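Local coordinates for cytochrome P450 CYP260B1 (Sorangium cellulosum, PDB 5HIW), which belongs to the cytochrome P450 family of haem-thiolate proteins and holds a protoporphyrin IX iron group in its core, at residues Glu78-Met83 with Gly333-Cys338. Numbering follows the deposited sequence. Where two conformers were deposited one is given.
Sequences EAHTRM and GGLHYC. With HEM (protoporphyrin IX containing Fe), chain B.
His80 and His336 converge on one haem propionate, each donating a hydrogen bond to a different oxygen of the same carboxylate. His80 rises from helix 77-90, and the torsion at its CB sets CG anti to the backbone N (chi1 178°), which carries the ring away from the helix and toward the loop 333-338. Beyond CG, Leu335 CG lies over one face of the His80 ring in a CH-pi contact, 4.0 Å from the centroid, and Leu335 CD1 approaches His80 ND1 from that same side, a tight 3.2 Å away. His80 CD2 comes to 3.6 Å from His336 CE1, and His80 CE1 comes within 3.1 Å of the backbone O of Leu335. At the tip His80 NE2 donates to HEM O2D, which lies at the ring's edge, in a nearly straight bond of 2.7 Å with an N-H...O angle of 168°. His336 brings its ND1 to the other oxygen, HEM O1D, at 2.6 Å, again from the ring's edge. The rings of His80 and His336 meet obliquely, planes at 70°, each presenting an N-H to its own oxygen. Histidine suits both places: a short, flat side chain with an N-H at its rim can bind an anion while its carbon surface packs in a buried setting. Leucine supplies a branched, apolar group that packs on both imidazoles. Two residues beyond His336, Cys338 marks the P450 cysteine loop, its SG binding the haem iron at 2.3 Å with a water as the other axial ligand. Arg84, also hydrogen-bonded to the haem, donates to Tyr337 O and so ties helix and loop together again. Two bonds to separate oxygens should restrict rotation of the carboxylate, probably stabilise its negative charge, and help anchor the haem between helix and cysteine loop.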
ATOM      1  N   GLU A  78     -17.320  18.101  -2.545  1.00 47.57           N
ATOM      2  CA  GLU A  78     -18.223  17.499  -3.480  1.00 48.45           C
ATOM      3  C   GLU A  78     -17.458  16.870  -4.613  1.00 36.81           C
ATOM      4  O   GLU A  78     -17.867  15.876  -5.223  1.00 35.89           O
ATOM      5  CB  GLU A  78     -19.102  18.617  -4.073  1.00 59.24           C
ATOM      6  CG  GLU A  78     -20.414  18.112  -4.596  1.00 63.34           C
ATOM      7  CD  GLU A  78     -21.200  17.525  -3.456  1.00 69.30           C
ATOM      8  OE1 GLU A  78     -21.712  18.333  -2.637  1.00 69.59           O
ATOM      9  OE2 GLU A  78     -21.230  16.273  -3.351  1.00 77.46           O
ATOM     10  N   ALA A  79     -16.357  17.530  -4.929  1.00 37.07           N
ATOM     11  CA  ALA A  79     -15.439  17.021  -5.933  1.00 37.46           C
ATOM     12  C   ALA A  79     -15.036  15.576  -5.536  1.00 29.63           C
ATOM     13  O   ALA A  79     -15.082  14.682  -6.359  1.00 33.53           O
ATOM     14  CB  ALA A  79     -14.216  17.913  -6.019  1.00 38.38           C
ATOM     15  N   HIS A  80     -14.696  15.384  -4.278  1.00 28.84           N
ATOM     16  CA  HIS A  80     -14.184  14.072  -3.885  1.00 32.36           C
ATOM     17  C   HIS A  80     -15.322  13.096  -3.895  1.00 31.59           C
ATOM     18  O   HIS A  80     -15.201  11.974  -4.354  1.00 30.48           O
ATOM     19  CB  HIS A  80     -13.509  14.098  -2.534  1.00 31.07           C
ATOM     20  CG  HIS A  80     -13.025  12.753  -2.089  1.00 29.59           C
ATOM     21  ND1 HIS A  80     -13.781  11.916  -1.294  1.00 26.56           N
ATOM     22  CD2 HIS A  80     -11.879  12.077  -2.375  1.00 27.85           C
ATOM     23  CE1 HIS A  80     -13.123  10.782  -1.099  1.00 27.76           C
ATOM     24  NE2 HIS A  80     -11.978  10.843  -1.755  1.00 24.94           N
ATOM     25  N   THR A  81     -16.491  13.516  -3.413  1.00 33.90           N
ATOM     26  CA  THR A  81     -17.589  12.582  -3.362  1.00 31.76           C
ATOM     27  C   THR A  81     -17.956  11.984  -4.700  1.00 29.93           C
ATOM     28  O   THR A  81     -18.219  10.769  -4.771  1.00 30.15           O
ATOM     29  CB  THR A  81     -18.847  13.214  -2.684  1.00 38.73           C
ATOM     30  OG1 THR A  81     -18.437  13.740  -1.416  1.00 40.10           O
ATOM     31  CG2 THR A  81     -19.943  12.133  -2.494  1.00 40.83           C
ATOM     32  N   ARG A  82     -17.990  12.831  -5.727  0.50 29.06           N
ATOM     33  CA  ARG A  82     -18.362  12.471  -7.094  0.50 31.42           C
ATOM     34  C   ARG A  82     -17.320  11.497  -7.723  0.50 29.99           C
ATOM     35  O   ARG A  82     -17.662  10.444  -8.273  0.50 28.49           O
ATOM     36  CB  ARG A  82     -18.518  13.778  -7.930  0.50 34.39           C
ATOM     37  CG  ARG A  82     -18.974  13.592  -9.385  0.50 35.45           C
ATOM     38  CD  ARG A  82     -19.165  14.891 -10.209  0.50 35.34           C
ATOM     39  NE  ARG A  82     -20.236  15.756  -9.698  0.50 36.58           N
ATOM     40  CZ  ARG A  82     -21.536  15.520  -9.862  0.50 33.90           C
ATOM     41  NH1 ARG A  82     -21.965  14.442 -10.503  0.50 32.64           N
ATOM     42  NH2 ARG A  82     -22.416  16.346  -9.335  0.50 31.80           N
ATOM     43  N   MET A  83     -16.043  11.827  -7.576  1.00 30.02           N
ATOM     44  CA  MET A  83     -14.957  11.024  -8.170  1.00 28.51           C
ATOM     45  C   MET A  83     -14.831   9.731  -7.371  1.00 23.97           C
ATOM     46  O   MET A  83     -14.682   8.682  -7.926  1.00 26.00           O
ATOM     47  CB  MET A  83     -13.649  11.785  -8.189  1.00 31.90           C
ATOM     48  CG  MET A  83     -13.678  12.972  -9.140  1.00 41.99           C
ATOM     49  SD  MET A  83     -14.194  12.512 -10.800  1.00 49.62           S
ATOM     50  CE  MET A  83     -13.170  11.056 -11.066  1.00 45.06           C
ATOM     51  N   GLY A 333      -8.079   6.187   7.028  1.00 19.30           N
ATOM     52  CA  GLY A 333      -9.353   6.393   7.740  1.00 20.16           C
ATOM     53  C   GLY A 333     -10.025   7.664   7.294  1.00 22.28           C
ATOM     54  O   GLY A 333      -9.404   8.543   6.832  1.00 19.46           O
ATOM     55  N   GLY A 334     -11.344   7.691   7.278  1.00 23.21           N
ATOM     56  CA  GLY A 334     -12.045   8.895   6.901  1.00 24.19           C
ATOM     57  C   GLY A 334     -12.280   8.987   5.435  1.00 20.60           C
ATOM     58  O   GLY A 334     -12.338   7.998   4.750  1.00 23.34           O
ATOM     59  N   LEU A 335     -12.368  10.203   4.967  1.00 20.35           N
ATOM     60  CA  LEU A 335     -12.691  10.536   3.559  1.00 25.62           C
ATOM     61  C   LEU A 335     -11.846   9.773   2.524  1.00 23.20           C
ATOM     62  O   LEU A 335     -12.297   9.237   1.491  1.00 20.75           O
ATOM     63  CB  LEU A 335     -12.361  12.052   3.415  1.00 28.10           C
ATOM     64  CG  LEU A 335     -12.590  12.804   2.110  1.00 33.67           C
ATOM     65  CD1 LEU A 335     -14.075  12.622   1.812  1.00 41.13           C
ATOM     66  CD2 LEU A 335     -12.245  14.317   2.091  1.00 37.62           C
ATOM     67  N   HIS A 336     -10.552   9.775   2.792  1.00 22.32           N
ATOM     68  CA  HIS A 336      -9.592   9.211   1.858  1.00 19.43           C
ATOM     69  C   HIS A 336      -9.200   7.778   2.150  1.00 19.59           C
ATOM     70  O   HIS A 336      -8.248   7.288   1.532  1.00 21.63           O
ATOM     71  CB  HIS A 336      -8.363  10.118   1.815  1.00 19.75           C
ATOM     72  CG  HIS A 336      -8.659  11.487   1.280  1.00 21.90           C
ATOM     73  ND1 HIS A 336      -8.930  11.720  -0.051  1.00 22.30           N
ATOM     74  CD2 HIS A 336      -8.764  12.687   1.903  1.00 22.92           C
ATOM     75  CE1 HIS A 336      -9.186  13.013  -0.221  1.00 24.18           C
ATOM     76  NE2 HIS A 336      -9.035  13.634   0.924  1.00 20.71           N
ATOM     77  N   TYR A 337      -9.968   7.027   2.950  1.00 18.38           N
ATOM     78  CA  TYR A 337      -9.694   5.625   3.218  1.00 18.15           C
ATOM     79  C   TYR A 337      -9.450   4.903   1.908  1.00 17.76           C
ATOM     80  O   TYR A 337     -10.140   5.121   0.919  1.00 16.80           O
ATOM     81  CB  TYR A 337     -10.879   4.915   3.971  1.00 18.34           C
ATOM     82  CG  TYR A 337     -10.677   3.453   4.276  1.00 17.78           C
ATOM     83  CD1 TYR A 337     -11.052   2.445   3.340  1.00 18.88           C
ATOM     84  CD2 TYR A 337     -10.174   3.037   5.482  1.00 17.90           C
ATOM     85  CE1 TYR A 337     -10.950   1.097   3.649  1.00 21.36           C
ATOM     86  CE2 TYR A 337     -10.048   1.673   5.753  1.00 18.78           C
ATOM     87  CZ  TYR A 337     -10.435   0.740   4.859  1.00 17.56           C
ATOM     88  OH  TYR A 337     -10.253  -0.617   5.145  1.00 18.91           O
ATOM     89  N   CYS A 338      -8.401   4.102   1.856  1.00 16.55           N
ATOM     90  CA  CYS A 338      -7.979   3.472   0.583  1.00 15.82           C
ATOM     91  C   CYS A 338      -9.078   2.817  -0.237  1.00 15.25           C
ATOM     92  O   CYS A 338      -9.700   1.867   0.190  1.00 16.62           O
ATOM     93  CB  CYS A 338      -6.900   2.406   0.828  1.00 14.83           C
ATOM     94  SG  CYS A 338      -6.226   1.643  -0.649  1.00 16.86           S
TER
HETATM   95  CHA HEM B 401      -5.536   5.823  -0.437  1.00 15.08           C
HETATM   96  CHB HEM B 401      -2.697   2.452   1.615  1.00 15.47           C
HETATM   97  CHC HEM B 401      -3.465  -0.469  -2.115  1.00 14.32           C
HETATM   98  CHD HEM B 401      -5.413   3.224  -4.464  1.00 14.41           C
HETATM   99  C1A HEM B 401      -4.769   5.157   0.475  1.00 15.35           C
HETATM  100  C2A HEM B 401      -4.392   5.636   1.759  1.00 15.83           C
HETATM  101  C3A HEM B 401      -3.624   4.671   2.356  1.00 15.39           C
HETATM  102  C4A HEM B 401      -3.426   3.638   1.383  1.00 15.23           C
HETATM  103  CMA HEM B 401      -2.977   4.764   3.753  1.00 15.82           C
HETATM  104  CAA HEM B 401      -4.889   6.917   2.419  1.00 17.82           C
HETATM  105  CBA HEM B 401      -4.088   8.119   1.890  1.00 19.86           C
HETATM  106  CGA HEM B 401      -4.337   9.361   2.675  1.00 21.04           C
HETATM  107  O1A HEM B 401      -5.338   9.427   3.462  1.00 19.09           O
HETATM  108  O2A HEM B 401      -3.456  10.256   2.702  1.00 20.17           O
HETATM  109  C1B HEM B 401      -2.614   1.404   0.781  1.00 15.54           C
HETATM  110  C2B HEM B 401      -1.977   0.172   1.156  1.00 15.48           C
HETATM  111  C3B HEM B 401      -2.218  -0.665   0.084  1.00 16.04           C
HETATM  112  C4B HEM B 401      -2.961   0.076  -0.937  1.00 14.57           C
HETATM  113  CMB HEM B 401      -1.152  -0.196   2.403  1.00 18.58           C
HETATM  114  CAB HEM B 401      -1.684  -2.005   0.050  1.00 16.21           C
HETATM  115  CBB HEM B 401      -1.539  -2.819  -0.942  1.00 20.82           C
HETATM  116  C1C HEM B 401      -4.084   0.291  -3.107  1.00 14.47           C
HETATM  117  C2C HEM B 401      -4.480  -0.274  -4.361  1.00 13.96           C
HETATM  118  C3C HEM B 401      -5.025   0.791  -5.025  1.00 15.63           C
HETATM  119  C4C HEM B 401      -4.916   1.962  -4.218  1.00 16.82           C
HETATM  120  CMC HEM B 401      -4.248  -1.733  -4.674  1.00 13.42           C
HETATM  121  CAC HEM B 401      -5.630   0.804  -6.371  1.00 18.30           C
HETATM  122  CBC HEM B 401      -6.214  -0.280  -6.860  1.00 22.02           C
HETATM  123  C1D HEM B 401      -5.592   4.214  -3.505  1.00 16.05           C
HETATM  124  C2D HEM B 401      -6.268   5.483  -3.885  1.00 16.38           C
HETATM  125  C3D HEM B 401      -6.300   6.214  -2.778  1.00 17.25           C
HETATM  126  C4D HEM B 401      -5.682   5.382  -1.734  1.00 15.92           C
HETATM  127  CMD HEM B 401      -6.736   5.913  -5.262  1.00 15.56           C
HETATM  128  CAD HEM B 401      -6.952   7.591  -2.569  1.00 16.95           C
HETATM  129  CBD HEM B 401      -8.365   7.368  -2.065  1.00 18.34           C
HETATM  130  CGD HEM B 401      -9.137   8.677  -1.850  1.00 20.70           C
HETATM  131  O1D HEM B 401      -8.552   9.790  -1.680  1.00 20.18           O
HETATM  132  O2D HEM B 401     -10.414   8.677  -1.820  1.00 21.84           O
HETATM  133  NA  HEM B 401      -4.166   3.895   0.283  1.00 14.70           N
HETATM  134  NB  HEM B 401      -3.278   1.244  -0.387  1.00 15.11           N
HETATM  135  NC  HEM B 401      -4.391   1.575  -2.996  1.00 14.26           N
HETATM  136  ND  HEM B 401      -5.236   4.209  -2.197  1.00 14.83           N
HETATM  137 FE   HEM B 401      -4.313   2.751  -1.305  1.00 15.68          FE
HETATM  138  O   HOH W   1      -2.337   3.634  -2.070  1.00 18.48           O